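Local atomic coordinates of ABC transporter ATP-binding protein (Leptospira interrogans serovar Copenhageni, PDB entry 4HZI), a protein that probably binds and hydrolyses ATP as the ATPase subunit of an orphan ABC transporter involved in manganese utilization and tolerance. Residues A[108-113]-A[192-197]; A[174-179]-A[206-211]. One frame throughout, in Å; residues are numbered along the deposited sequence.

Contact 1 (A[108-113]-A[192-197]); sequences KRIGIL and PDFLIM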
loop_
_atom_site.group_PDB
_atom_site.type_symbol
_atom_site.label_atom_id
_atom_site.label_comp_id
_atom_site.label_asym_id
_atom_site.label_seq_id
_atom_site.Cartn_x
_atom_site.Cartn_y
_atom_site.Cartn_z
ATOM N N LYS A 108 26.539 -9.417 6.514
ATOM C CA LYS A 108 26.384 -10.863 6.693
ATOM C C LYS A 108 25.548 -11.151 7.937
ATOM O O LYS A 108 24.783 -12.107 7.977
ATOM C CB LYS A 108 27.765 -11.520 6.816
ATOM C CG LYS A 108 27.740 -12.978 7.252
ATOM C CD LYS A 108 29.111 -13.637 7.116
ATOM C CE LYS A 108 28.994 -15.160 7.085
ATOM N NZ LYS A 108 30.305 -15.838 7.299
ATOM N N ARG A 109 25.683 -10.312 8.957
ATOM C CA ARG A 109 24.949 -10.491 10.228
ATOM C C ARG A 109 23.516 -9.905 10.360
ATOM O O ARG A 109 22.834 -10.135 11.370
ATOM C CB ARG A 109 25.820 -9.993 11.363
ATOM C CG ARG A 109 27.214 -10.631 11.312
ATOM C CD ARG A 109 28.181 -9.875 12.183
ATOM N NE ARG A 109 27.734 -9.832 13.572
ATOM C CZ ARG A 109 28.372 -9.167 14.531
ATOM N NH1 ARG A 109 29.492 -8.493 14.246
ATOM N NH2 ARG A 109 27.898 -9.180 15.772
ATOM N N ILE A 110 23.075 -9.154 9.368
ATOM C CA ILE A 110 21.751 -8.541 9.351
ATOM C C ILE A 110 20.993 -9.028 8.130
ATOM O O ILE A 110 21.405 -8.747 6.998
ATOM C CB ILE A 110 21.838 -7.020 9.296
ATOM C CG1 ILE A 110 22.635 -6.476 10.487
ATOM C CG2 ILE A 110 20.434 -6.425 9.284
ATOM C CD1 ILE A 110 22.715 -4.932 10.538
ATOM N N GLY A 111 19.909 -9.784 8.338
ATOM C CA GLY A 111 19.052 -10.191 7.215
ATOM C C GLY A 111 18.126 -9.071 6.815
ATOM O O GLY A 111 17.655 -8.343 7.672
ATOM N N ILE A 112 17.859 -8.920 5.526
ATOM C CA ILE A 112 16.927 -7.933 5.043
ATOM C C ILE A 112 15.876 -8.569 4.199
ATOM O O ILE A 112 16.206 -9.329 3.268
ATOM C CB ILE A 112 17.567 -6.893 4.093
ATOM C CG1 ILE A 112 18.715 -6.177 4.759
ATOM C CG2 ILE A 112 16.491 -5.897 3.616
ATOM C CD1 ILE A 112 18.272 -5.230 5.844
ATOM N N LEU A 113 14.621 -8.260 4.503
ATOM C CA LEU A 113 13.521 -8.600 3.606
ATOM C C LEU A 113 13.025 -7.285 2.991
ATOM O O LEU A 113 12.394 -6.449 3.673
ATOM C CB LEU A 113 12.409 -9.318 4.365
ATOM C CG LEU A 113 11.341 -10.089 3.547
ATOM C CD1 LEU A 113 10.267 -10.655 4.458
ATOM C CD2 LEU A 113 10.673 -9.284 2.457
ATOM N N PRO A 192 21.463 -14.819 10.326
ATOM C CA PRO A 192 21.864 -13.519 10.853
ATOM C C PRO A 192 21.500 -13.305 12.304
ATOM O O PRO A 192 20.622 -13.957 12.829
ATOM C CB PRO A 192 21.087 -12.540 9.973
ATOM C CG PRO A 192 19.841 -13.286 9.610
ATOM C CD PRO A 192 20.276 -14.725 9.473
ATOM N N ASP A 193 22.126 -12.319 12.914
ATOM C CA ASP A 193 21.892 -11.962 14.319
ATOM C C ASP A 193 20.500 -11.373 14.475
ATOM O O ASP A 193 19.813 -11.607 15.476
ATOM C CB ASP A 193 22.938 -10.926 14.743
ATOM C CG ASP A 193 24.366 -11.501 14.817
ATOM O OD1 ASP A 193 24.501 -12.725 14.985
ATOM O OD2 ASP A 193 25.347 -10.712 14.728
ATOM N N PHE A 194 20.092 -10.597 13.476
ATOM C CA PHE A 194 18.769 -9.995 13.422
ATOM C C PHE A 194 18.259 -9.749 11.993
ATOM O O PHE A 194 19.027 -9.730 11.017
ATOM C CB PHE A 194 18.610 -8.796 14.370
ATOM C CG PHE A 194 18.928 -7.445 13.785
ATOM C CD1 PHE A 194 20.228 -7.007 13.714
ATOM C CD2 PHE A 194 17.925 -6.601 13.397
ATOM C CE1 PHE A 194 20.526 -5.741 13.225
ATOM C CE2 PHE A 194 18.199 -5.335 12.886
ATOM C CZ PHE A 194 19.485 -4.917 12.784
ATOM N N LEU A 195 16.953 -9.577 11.890
ATOM C CA LEU A 195 16.271 -9.431 10.624
ATOM C C LEU A 195 15.563 -8.094 10.537
ATOM O O LEU A 195 14.849 -7.664 11.450
ATOM C CB LEU A 195 15.233 -10.538 10.488
ATOM C CG LEU A 195 14.278 -10.470 9.301
ATOM C CD1 LEU A 195 14.969 -10.414 7.942
ATOM C CD2 LEU A 195 13.429 -11.726 9.369
ATOM N N ILE A 196 15.736 -7.429 9.414
ATOM C CA ILE A 196 14.939 -6.244 9.133
ATOM C C ILE A 196 13.886 -6.545 8.081
ATOM O O ILE A 196 14.213 -6.982 6.985
ATOM C CB ILE A 196 15.807 -5.087 8.602
ATOM C CG1 ILE A 196 16.913 -4.707 9.562
ATOM C CG2 ILE A 196 14.904 -3.899 8.316
ATOM C CD1 ILE A 196 17.882 -3.649 8.999
ATOM N N MET A 197 12.612 -6.356 8.415
ATOM C CA MET A 197 11.542 -6.518 7.452
ATOM C C MET A 197 10.973 -5.135 7.101
ATOM O O MET A 197 10.259 -4.511 7.873
ATOM C CB MET A 197 10.445 -7.417 7.982
ATOM C CG MET A 197 10.930 -8.855 8.083
ATOM S SD MET A 197 9.634 -9.880 8.718
ATOM C CE MET A 197 10.126 -9.812 10.431
#
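Ile110, Phe194, Ile196 and Ile112 pack together on one face of two parallel strands. The methyl CG2 of Ile110 lies over the Phe194 ring, off-centre toward its rim, in a CH-pi contact 4.2 Å from the ring centroid. The other branch of Ile110 runs alongside the ring in the same direction, bringing CG1 to 3.5 Å from Phe194 CE1. Ile196 takes the next place, its CD1 touching both Ile110 CG2 and Ile112 CD1. Ile112 reaches it because its chain turns back at chi2 (-71°), which swings CD1 toward the neighbouring strand.

On the other face Leu113 CB rests on Met197 CG, and the CD1 methyl of Leu195 sits 3.4 Å from Gly111 O. The Pro192 ring lies against the Gly111 backbone, its CG 4.0 Å from Gly111 CA.

The backbone ladder is regular: Gly111 N donates to Phe194 O, Ile196 N to Gly111 O at 2.7 Å, and Leu113 N to Ile196 O. At the start of the strands Arg109 O is shared by two amides, Asp193 N through a bent bond and Phe194 N through a weak one. Beyond it lies a salt bridge. Arg109 turns NE and NH2 side-on to the single oxygen Asp193 OD2, with NE at 2.8 Å and the guanidinium and carboxylate planes 85° apart.

Strand 110-113 lies at one edge of the mixed nucleotide-binding-domain sheet within this chain; strand 194-198 is paired on its other side with strand 227-231. Helix 176-188 covers the Leu113 and Leu195 face, while Leu93 of strand 90-93 packs against Arg109 and Asp193.

Contact 2 (A[174-179]-A[206-211]); sequences LSSGEK and LTARED
Gly177 and Ala208 bring two helix starts so close that backbone packs on backbone: their CA atoms are 4.5 Å apart, and Gly177 CA lies 3.7 Å from Ala208 O. Gly177 has no side chain on the side that faces Ala208 O, and the two backbones come together there. The Ala208 methyl points toward helix 176-188 and meets the hydroxyl of Ser176, with OG 3.2 Å from Ala208 CB.

Polar contact between the helices runs through water. One water joins Ser175 OG at 2.6 Å to Asp211 OD2, to which it donates, and also takes a weak bond from Gly177 N. A second water donates to Asp211 OD2 at 2.6 Å and to Glu178 OE2. With its CG anti to the backbone N (chi1 -170°), Asp211 extends toward helix 176-188, and its OD2 gathers both waters. The two carboxylates stay apart, Glu178 OE2 and Asp211 OD2 being 4.8 Å from each other; the second water and the salt bridge from Lys181 to Asp211 OD1 probably ease the like charges.

Ser175 and Glu178 form a capping box. Ser175 N donates to Glu178 OE1 at 3.1 Å, on the anti side of the carboxylate and 30° out of its plane, while Glu178 N returns a weak bond to Ser175 OG. Glu178 is thereby held by the cap on one oxygen and the water bridge on the other.

LSSGE corresponds to the LSGGQ-type signature motif of ABC ATPases; Ser175 caps helix 176-188, and Ser176 and Gly177 begin it, beside the start of helix 206-222. Asp205 OD1 accepts from Ala208 N just ahead of that second helix. This helix start also meets the second subunit: Thr207 OG1 hydrogen-bonds to Tyr271 O of the second subunit, and Ala208 packs on Arg68 of the second subunit.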
loop_
_atom_site.group_PDB
_atom_site.type_symbol
_atom_site.label_atom_id
_atom_site.label_comp_id
_atom_site.label_asym_id
_atom_site.label_seq_id
_atom_site.Cartn_x
_atom_site.Cartn_y
_atom_site.Cartn_z
ATOM N N LEU A 174 4.586 -18.052 -7.889
ATOM C CA LEU A 174 4.012 -18.056 -6.555
ATOM C C LEU A 174 2.943 -16.964 -6.408
ATOM O O LEU A 174 3.024 -15.916 -7.079
ATOM C CB LEU A 174 5.114 -17.824 -5.517
ATOM C CG LEU A 174 6.248 -18.859 -5.456
ATOM C CD1 LEU A 174 7.306 -18.353 -4.490
ATOM C CD2 LEU A 174 5.749 -20.220 -5.022
ATOM N N SER A 175 1.986 -17.210 -5.516
ATOM C CA SER A 175 1.037 -16.185 -5.070
ATOM C C SER A 175 1.822 -15.020 -4.398
ATOM O O SER A 175 2.987 -15.174 -3.994
ATOM C CB SER A 175 0.013 -16.796 -4.119
ATOM O OG SER A 175 0.529 -16.896 -2.786
ATOM N N SER A 176 1.205 -13.857 -4.297
ATOM C CA SER A 176 1.914 -12.686 -3.864
ATOM C C SER A 176 2.363 -12.874 -2.410
ATOM O O SER A 176 3.461 -12.494 -2.094
ATOM C CB SER A 176 1.039 -11.430 -4.010
ATOM O OG SER A 176 -0.117 -11.600 -3.221
ATOM N N GLY A 177 1.539 -13.517 -1.578
ATOM C CA GLY A 177 1.905 -13.749 -0.141
ATOM C C GLY A 177 3.031 -14.781 0.010
ATOM O O GLY A 177 3.946 -14.643 0.834
ATOM N N GLU A 178 2.968 -15.803 -0.833
ATOM C CA GLU A 178 4.021 -16.817 -0.929
ATOM C C GLU A 178 5.364 -16.266 -1.349
ATOM O O GLU A 178 6.369 -16.728 -0.834
ATOM C CB GLU A 178 3.605 -17.916 -1.921
ATOM C CG GLU A 178 2.465 -18.740 -1.399
ATOM C CD GLU A 178 1.898 -19.751 -2.393
ATOM O OE1 GLU A 178 2.081 -19.612 -3.622
ATOM O OE2 GLU A 178 1.227 -20.679 -1.905
ATOM N N LYS A 179 5.416 -15.306 -2.276
ATOM C CA LYS A 179 6.699 -14.690 -2.623
ATOM C C LYS A 179 7.358 -14.097 -1.390
ATOM O O LYS A 179 8.573 -14.203 -1.230
ATOM C CB LYS A 179 6.524 -13.623 -3.670
ATOM C CG LYS A 179 6.213 -14.215 -5.027
ATOM C CD LYS A 179 5.983 -13.137 -6.057
ATOM C CE LYS A 179 5.429 -13.766 -7.322
ATOM N NZ LYS A 179 5.395 -12.750 -8.371
ATOM N N LEU A 206 -5.538 -8.011 1.429
ATOM C CA LEU A 206 -5.873 -8.541 2.753
ATOM C C LEU A 206 -5.616 -10.075 2.878
ATOM O O LEU A 206 -5.132 -10.557 3.898
ATOM C CB LEU A 206 -7.325 -8.184 2.988
ATOM C CG LEU A 206 -8.229 -8.506 4.142
ATOM C CD1 LEU A 206 -9.521 -7.743 3.877
ATOM C CD2 LEU A 206 -8.517 -9.983 4.237
ATOM N N THR A 207 -5.932 -10.809 1.830
ATOM C CA THR A 207 -5.851 -12.268 1.804
ATOM C C THR A 207 -4.377 -12.683 1.762
ATOM O O THR A 207 -3.933 -13.582 2.491
ATOM C CB THR A 207 -6.608 -12.822 0.572
ATOM O OG1 THR A 207 -7.982 -12.354 0.569
ATOM C CG2 THR A 207 -6.622 -14.338 0.565
ATOM N N ALA A 208 -3.632 -12.044 0.880
ATOM C CA ALA A 208 -2.216 -12.295 0.746
ATOM C C ALA A 208 -1.448 -11.888 2.005
ATOM O O ALA A 208 -0.448 -12.554 2.396
ATOM C CB ALA A 208 -1.687 -11.549 -0.453
ATOM N N ARG A 209 -1.895 -10.822 2.644
ATOM C CA ARG A 209 -1.258 -10.344 3.863
ATOM C C ARG A 209 -1.469 -11.366 4.984
ATOM O O ARG A 209 -0.550 -11.698 5.726
ATOM C CB ARG A 209 -1.826 -8.967 4.282
ATOM C CG ARG A 209 -1.227 -8.418 5.545
ATOM C CD ARG A 209 -1.772 -7.046 5.882
ATOM N NE ARG A 209 -3.076 -7.181 6.507
ATOM C CZ ARG A 209 -4.107 -6.360 6.384
ATOM N NH1 ARG A 209 -4.060 -5.299 5.616
ATOM N NH2 ARG A 209 -5.223 -6.650 7.042
ATOM N N GLU A 210 -2.696 -11.849 5.102
ATOM C CA GLU A 210 -2.994 -12.915 6.056
ATOM C C GLU A 210 -2.172 -14.151 5.846
ATOM O O GLU A 210 -1.726 -14.767 6.822
ATOM C CB GLU A 210 -4.455 -13.272 6.048
ATOM C CG GLU A 210 -5.221 -12.469 7.049
ATOM C CD GLU A 210 -4.649 -12.624 8.454
ATOM O OE1 GLU A 210 -4.821 -13.684 9.069
ATOM O OE2 GLU A 210 -4.030 -11.670 8.929
ATOM N N ASP A 211 -1.994 -14.530 4.603
ATOM C CA ASP A 211 -1.181 -15.685 4.262
ATOM C C ASP A 211 0.272 -15.527 4.740
ATOM O O ASP A 211 0.857 -16.420 5.388
ATOM C CB ASP A 211 -1.187 -15.870 2.763
ATOM C CG ASP A 211 -0.570 -17.200 2.321
ATOM O OD1 ASP A 211 -0.508 -18.163 3.125
ATOM O OD2 ASP A 211 -0.079 -17.255 1.189
HETATM O O HOH W 1 -0.597 -15.259 -1.096
HETATM O O HOH W 2 -0.605 -19.598 0.169
#

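How the contacts relate
The segments alternate along the chain: 108-113, 174-179, 192-197, then 206-211. Helix 176-188 starts in contact 2 and leads into strand 194-198 of contact 1, which in turn is followed by helix 206-222, back in contact 2. The centres of the two contacts are about 21 Å apart and their nearest atoms about 6 Å, without touching. The centre of contact 1, at one border of the mixed sheet, is about 8 Å from the centre of the chain; that of contact 2 is about 17 Å from it, where the start of helix 206-222 meets the second subunit. This helix-strand-helix succession connects the sheet of the ATPase domain to what is probably its signature-motif region.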